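Local coordinates for lipoprotein (Shewanella oneidensis, PDB 3LHN), which is probably an envelope lipoprotein of the NlpE family, whose relatives take part in sensing envelope stress, although the structure alone does not show what it binds, at the interface of chains A and B and the interface of chains C and A. Residues are numbered along the deposited sequence; one frame, centred on the assembly and turned at random. Chains: chain A/B/C, Lipoprotein.

Contact 1: the interface of chains A and B. Residues chain A 63, 67-71; chain B 71-74.
The backbone N of A:Ile70 donates to the carbonyl oxygen B:Lys72 O at 2.8 Å, and B:Lys72 N donates back to A:Ile70 O at the same length. Together they form the reciprocal pair of an antiparallel bridge joining the 69-76 strands of two NlpE N-terminal domains into a sheet that runs across the interface, with A:Phe71 meeting its own copy near the two-fold axis. This pairing belongs to the deposited assembly and may or may not be used by the protein in the cell.

On one face of the joined strands B:Phe71 folds its ring over the neighbouring strand. Its CG stands anti to the backbone N (chi1 -179°), which carries the tip of the ring, CZ, to 3.8 Å from A:Ser69 CB. Further down the ring, CD1 lies 4.0 Å from A:Phe71 CB, and the two phenylalanine side chains cross at about a right angle. A:Tyr63, from the adjacent strand of chain A, flanks this group and meets A:Phe71 CB with its ring edge, in plane.

B:Val73 packs against the bridge partner A:Ser69 on the same face: CG2, anti to its backbone N, comes to 3.3 Å from A:Ser69 OG. That hydroxyl donates to A:Asp67 OD1 at 3.0 Å, arriving from above the carboxylate plane. The other carboxylate oxygen, A:Asp67 OD2, lies 3.3 Å from the same B:Val73 CG2, so the methyl sits against both polar groups. An alanine in place of A:Asp67 would probably leave the A:Ser69 hydroxyl without this acceptor, free to turn, and open a gap beside the B:Val73 methyl. At this end of the pairing, the approach of the carbonyl oxygens of A:Asp67 and B:Ala74 brings two acceptors together with no donor between them, so their closeness is doubtful and carries no bond.

Contact 2: the interface of chains C and A. Residues chain C 42-43, 65-66; chain A 111-113.
A:Thr112 is extended (psi 178°), A:Gly113 follows with positive phi, and this loop of chain A lies against C:Cys42 and C:Glu43, the latter in a helical backbone conformation. C:Cys42 closes the CXXC motif of the NlpE N-terminal domain, in which it is disulfide-bonded to C:Cys39.

The A:Thr112 hydroxyl, OG1, donates to the carboxylate oxygen OE1 of C:Glu43 at 2.7 Å. It meets that oxygen on the anti side, 21° out of the carboxylate plane. Two torsions bring the groups together: A:Thr112 OG1 is wedged between its own backbone N and carbonyl carbon (chi1 48°), while C:Glu43 stretches out with CG anti to its backbone N. The glutamate stem thereby runs obliquely across the threonine, and its CG comes to 3.3 Å from the carbonyl oxygen A:Thr112 O.

Two waters extend the grip. Water 1 links the backbone carbonyls, lying 2.8 Å from A:Thr112 O and also bonded to C:Glu43 O. Water 2 is held by the backbone N of C:Lys66 at 2.9 Å. The same water bonds A:Thr112 OG1, and the A:Thr112 backbone N at a longer 3.2 Å. The threonine hydroxyl is therefore tied to both a carboxylate and a water, which would fix its rotation.

Packing flanks these bonds. A:Ile111 lays its CG2 branch against the backbone of C:Cys42, 3.4 Å from the carbonyl carbon C and 3.9 Å from C:Cys42 CA, and its CD1 tip reaches towards that cysteine's N. Separately, the A:Thr112 methyl CG2 touches the stem of C:Lys66, whose incomplete side chain ends at CD, 4.0 Å away.

Contact 1: the interface of chains A and B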
ATOM      1  N   TYR A  63       3.610   2.177 -12.582  1.00  8.91           N
ATOM      2  CA  TYR A  63       2.203   1.867 -12.418  1.00  9.50           C
ATOM      3  C   TYR A  63       1.476   2.479 -13.607  1.00 10.87           C
ATOM      4  O   TYR A  63       1.311   3.690 -13.693  1.00 12.87           O
ATOM      5  CB  TYR A  63       1.714   2.431 -11.093  1.00 10.26           C
ATOM      6  CG  TYR A  63       2.358   1.700  -9.928  1.00 12.52           C
ATOM      7  CD1 TYR A  63       3.594   2.071  -9.413  1.00 15.81           C
ATOM      8  CD2 TYR A  63       1.743   0.566  -9.384  1.00 14.30           C
ATOM      9  CE1 TYR A  63       4.168   1.322  -8.396  1.00 16.56           C
ATOM     10  CE2 TYR A  63       2.335  -0.163  -8.352  1.00 16.85           C
ATOM     11  CZ  TYR A  63       3.536   0.226  -7.895  1.00 17.28           C
ATOM     12  OH  TYR A  63       4.099  -0.544  -6.879  1.00 21.65           O
ATOM     13  N   ASP A  67      -1.386   9.035 -15.833  0.50 13.45           N
ATOM     14  CA  ASP A  67      -0.274   9.859 -15.235  0.50 12.57           C
ATOM     15  C   ASP A  67       1.160   9.235 -15.135  0.50 14.49           C
ATOM     16  O   ASP A  67       2.141   9.937 -14.839  0.50 14.62           O
ATOM     17  CB  ASP A  67      -0.671  10.362 -13.814  0.50 11.21           C
ATOM     18  CG  ASP A  67      -0.528   9.277 -12.732  0.50  9.64           C
ATOM     19  OD1 ASP A  67       0.022   8.226 -13.106  0.50  7.50           O
ATOM     20  OD2 ASP A  67      -0.991   9.503 -11.559  0.50  9.99           O
ATOM     21  N   GLU A  68       1.284   7.948 -15.405  0.50 13.64           N
ATOM     22  CA  GLU A  68       2.481   7.167 -14.947  0.50 17.84           C
ATOM     23  C   GLU A  68       3.208   7.597 -13.619  0.50 16.75           C
ATOM     24  O   GLU A  68       3.659   8.734 -13.424  0.50 16.73           O
ATOM     25  CB  GLU A  68       3.496   7.012 -16.067  0.50 19.72           C
ATOM     26  CG  GLU A  68       3.181   5.831 -16.956  0.50 21.27           C
ATOM     27  CD  GLU A  68       4.335   5.499 -17.819  0.50 22.41           C
ATOM     28  OE1 GLU A  68       5.405   6.074 -17.553  0.50 24.57           O
ATOM     29  OE2 GLU A  68       4.194   4.651 -18.730  0.50 24.17           O
ATOM     30  N   SER A  69       3.353   6.610 -12.753  0.60 16.56           N
ATOM     31  CA  SER A  69       3.745   6.813 -11.410  0.60 12.72           C
ATOM     32  C   SER A  69       4.833   5.791 -11.405  0.60 11.55           C
ATOM     33  O   SER A  69       4.688   4.694 -11.975  0.60 10.84           O
ATOM     34  CB  SER A  69       2.572   6.472 -10.519  0.60 12.50           C
ATOM     35  OG  SER A  69       1.574   7.478 -10.626  0.60 11.85           O
ATOM     36  N   ILE A  70       5.964   6.167 -10.866  1.00 11.35           N
ATOM     37  CA  ILE A  70       7.166   5.328 -10.937  1.00 12.10           C
ATOM     38  C   ILE A  70       7.761   5.186  -9.560  1.00 12.81           C
ATOM     39  O   ILE A  70       8.062   6.209  -8.902  1.00 13.25           O
ATOM     40  CB  ILE A  70       8.239   5.933 -11.880  1.00 14.26           C
ATOM     41  CG1 ILE A  70       7.631   6.222 -13.275  1.00 16.43           C
ATOM     42  CG2 ILE A  70       9.511   5.019 -11.925  1.00 15.32           C
ATOM     43  CD1 ILE A  70       8.650   6.787 -14.330  1.00 18.39           C
ATOM     44  N   PHE A  71       7.915   3.935  -9.112  1.00 10.35           N
ATOM     45  CA  PHE A  71       8.569   3.627  -7.837  1.00 12.10           C
ATOM     46  C   PHE A  71       9.957   3.029  -8.100  1.00 10.34           C
ATOM     47  O   PHE A  71      10.035   2.132  -8.898  1.00 11.66           O
ATOM     48  CB  PHE A  71       7.697   2.661  -7.072  1.00 14.63           C
ATOM     49  CG  PHE A  71       8.239   2.288  -5.744  1.00 19.84           C
ATOM     50  CD1 PHE A  71       8.444   3.234  -4.780  1.00 22.09           C
ATOM     51  CD2 PHE A  71       8.608   0.966  -5.504  1.00 23.33           C
ATOM     52  CE1 PHE A  71       8.957   2.890  -3.530  1.00 23.76           C
ATOM     53  CE2 PHE A  71       9.156   0.596  -4.288  1.00 25.26           C
ATOM     54  CZ  PHE A  71       9.299   1.562  -3.288  1.00 24.70           C
TER
ATOM     55  N   PHE B  71       9.243   7.291  -4.751  1.00 10.35           N
ATOM     56  CA  PHE B  71       8.034   7.236  -5.577  1.00 12.10           C
ATOM     57  C   PHE B  71       7.808   8.594  -6.253  1.00 10.34           C
ATOM     58  O   PHE B  71       7.861   9.576  -5.561  1.00 11.66           O
ATOM     59  CB  PHE B  71       6.866   6.867  -4.694  1.00 14.63           C
ATOM     60  CG  PHE B  71       5.580   6.753  -5.420  1.00 19.84           C
ATOM     61  CD1 PHE B  71       5.417   5.835  -6.419  1.00 22.09           C
ATOM     62  CD2 PHE B  71       4.547   7.641  -5.124  1.00 23.33           C
ATOM     63  CE1 PHE B  71       4.211   5.725  -7.108  1.00 23.76           C
ATOM     64  CE2 PHE B  71       3.349   7.585  -5.815  1.00 25.26           C
ATOM     65  CZ  PHE B  71       3.174   6.599  -6.789  1.00 24.70           C
ATOM     66  N   LYS B  72       7.641   8.645  -7.566  1.00 10.49           N
ATOM     67  CA  LYS B  72       7.413   9.910  -8.254  1.00 11.49           C
ATOM     68  C   LYS B  72       6.160   9.788  -9.063  1.00 11.52           C
ATOM     69  O   LYS B  72       5.949   8.789  -9.770  1.00 11.20           O
ATOM     70  CB  LYS B  72       8.587  10.248  -9.164  1.00 13.31           C
ATOM     71  CG  LYS B  72       9.872  10.586  -8.446  1.00 16.68           C
ATOM     72  CD  LYS B  72      11.016  10.899  -9.459  1.00 18.14           C
ATOM     73  N   VAL B  73       5.315  10.811  -8.991  0.50 11.84           N
ATOM     74  CA  VAL B  73       4.172  10.867  -9.884  0.50 12.61           C
ATOM     75  C   VAL B  73       4.003  12.299 -10.329  0.50 12.57           C
ATOM     76  O   VAL B  73       4.113  13.235  -9.528  0.50 12.26           O
ATOM     77  CB  VAL B  73       2.890  10.325  -9.241  0.50 13.39           C
ATOM     78  CG1 VAL B  73       2.737  10.866  -7.865  0.50 13.11           C
ATOM     79  CG2 VAL B  73       1.691  10.683 -10.033  0.50 13.67           C
ATOM     80  N   ALA B  74       3.752  12.435 -11.629  1.00 13.15           N
ATOM     81  CA  ALA B  74       3.501  13.725 -12.279  1.00 13.08           C
ATOM     82  C   ALA B  74       2.172  13.589 -12.989  1.00 13.69           C
ATOM     83  O   ALA B  74       1.925  12.570 -13.688  1.00 13.09           O
ATOM     84  CB  ALA B  74       4.607  14.068 -13.266  1.00 16.43           C
TER

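Contact 2: the interface of chains C and A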
ATOM      1  N   CYS C  42      -0.248 -12.433  -5.027  1.00  9.08           N
ATOM      2  CA  CYS C  42      -0.992 -13.626  -4.645  1.00  9.72           C
ATOM      3  C   CYS C  42      -1.929 -14.004  -5.761  1.00  9.56           C
ATOM      4  O   CYS C  42      -2.052 -13.293  -6.757  1.00  8.33           O
ATOM      5  CB  CYS C  42      -1.685 -13.413  -3.312  1.00 10.62           C
ATOM      6  SG  CYS C  42      -3.302 -12.627  -3.294  1.00 11.02           S
ATOM      7  N   GLU C  43      -2.599 -15.131  -5.578  1.00  8.90           N
ATOM      8  CA  GLU C  43      -3.417 -15.683  -6.638  1.00  9.28           C
ATOM      9  C   GLU C  43      -4.532 -14.742  -7.080  1.00  9.52           C
ATOM     10  O   GLU C  43      -4.874 -14.648  -8.262  1.00  9.24           O
ATOM     11  CB  GLU C  43      -3.985 -17.024  -6.156  1.00  9.68           C
ATOM     12  CG  GLU C  43      -5.129 -17.515  -7.024  1.00 12.60           C
ATOM     13  CD  GLU C  43      -5.580 -18.909  -6.692  1.00 15.54           C
ATOM     14  OE1 GLU C  43      -4.779 -19.700  -6.165  1.00 17.62           O
ATOM     15  OE2 GLU C  43      -6.725 -19.200  -7.070  1.00 20.13           O
ATOM     16  N   GLY C  65      -4.420 -18.247  -2.332  1.00 14.05           N
ATOM     17  CA  GLY C  65      -3.126 -18.856  -2.594  1.00 14.36           C
ATOM     18  C   GLY C  65      -2.668 -19.772  -1.497  1.00 14.92           C
ATOM     19  O   GLY C  65      -3.422 -20.127  -0.575  1.00 14.36           O
ATOM     20  N   LYS C  66      -1.388 -20.107  -1.572  0.50 13.92           N
ATOM     21  CA  LYS C  66      -0.776 -21.048  -0.654  0.50 15.36           C
ATOM     22  C   LYS C  66      -0.670 -20.457   0.763  0.50 16.54           C
ATOM     23  O   LYS C  66      -0.490 -21.193   1.741  0.50 15.79           O
ATOM     24  CB  LYS C  66       0.599 -21.472  -1.222  0.50 14.91           C
ATOM     25  CG  LYS C  66       0.558 -22.291  -2.570  0.50 14.83           C
ATOM     26  CD  LYS C  66       1.928 -22.319  -3.361  0.50 14.32           C
TER
ATOM     27  N   ILE A 111       2.965 -18.344  -6.657  1.00 11.60           N
ATOM     28  CA  ILE A 111       1.642 -17.777  -6.857  1.00 11.57           C
ATOM     29  C   ILE A 111       0.919 -18.654  -7.865  1.00 11.35           C
ATOM     30  O   ILE A 111       1.412 -18.872  -8.982  1.00 12.77           O
ATOM     31  CB  ILE A 111       1.755 -16.311  -7.298  1.00 10.81           C
ATOM     32  CG1 ILE A 111       2.421 -15.500  -6.178  1.00 11.81           C
ATOM     33  CG2 ILE A 111       0.351 -15.738  -7.634  1.00 12.48           C
ATOM     34  CD1 ILE A 111       2.819 -14.060  -6.616  1.00 11.15           C
ATOM     35  N   THR A 112      -0.207 -19.199  -7.416  1.00 12.72           N
ATOM     36  CA  THR A 112      -1.017 -20.143  -8.169  1.00 13.94           C
ATOM     37  C   THR A 112      -2.157 -19.462  -8.914  1.00 13.61           C
ATOM     38  O   THR A 112      -2.380 -18.256  -8.789  1.00 13.16           O
ATOM     39  CB  THR A 112      -1.611 -21.170  -7.134  1.00 15.41           C
ATOM     40  OG1 THR A 112      -2.174 -20.439  -6.023  1.00 16.48           O
ATOM     41  CG2 THR A 112      -0.481 -22.059  -6.591  1.00 17.35           C
ATOM     42  N   GLY A 113      -2.926 -20.256  -9.662  1.00 13.75           N
ATOM     43  CA  GLY A 113      -4.109 -19.749 -10.309  1.00 14.49           C
ATOM     44  C   GLY A 113      -3.980 -19.282 -11.727  1.00 14.34           C
ATOM     45  O   GLY A 113      -2.931 -19.374 -12.364  1.00 13.21           O
TER
HETATM   46  O   HOH W   1      -3.593 -16.240 -10.300  1.00 12.25           O
HETATM   47  O   HOH W   2      -0.201 -19.496  -4.187  0.50 12.80           O

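The C-alpha centres of contact 1 and contact 2 lie about 27 Å apart, and chain A takes part in both. Contact 1 joins strands 69-76 of chains A and B edge to edge, whereas contact 2 is made by loops, with water in the join. The stretch between strands 56-63 and 69-76 serves both: residues 67 and 68 border contact 1, and residues 65 and 66 enter contact 2 from the other copy. They use largely different surfaces, so one chain can use both at once; each is two-fold symmetric, and together they help to build the deposited four-copy assembly, whose biological relevance the structure alone does not show.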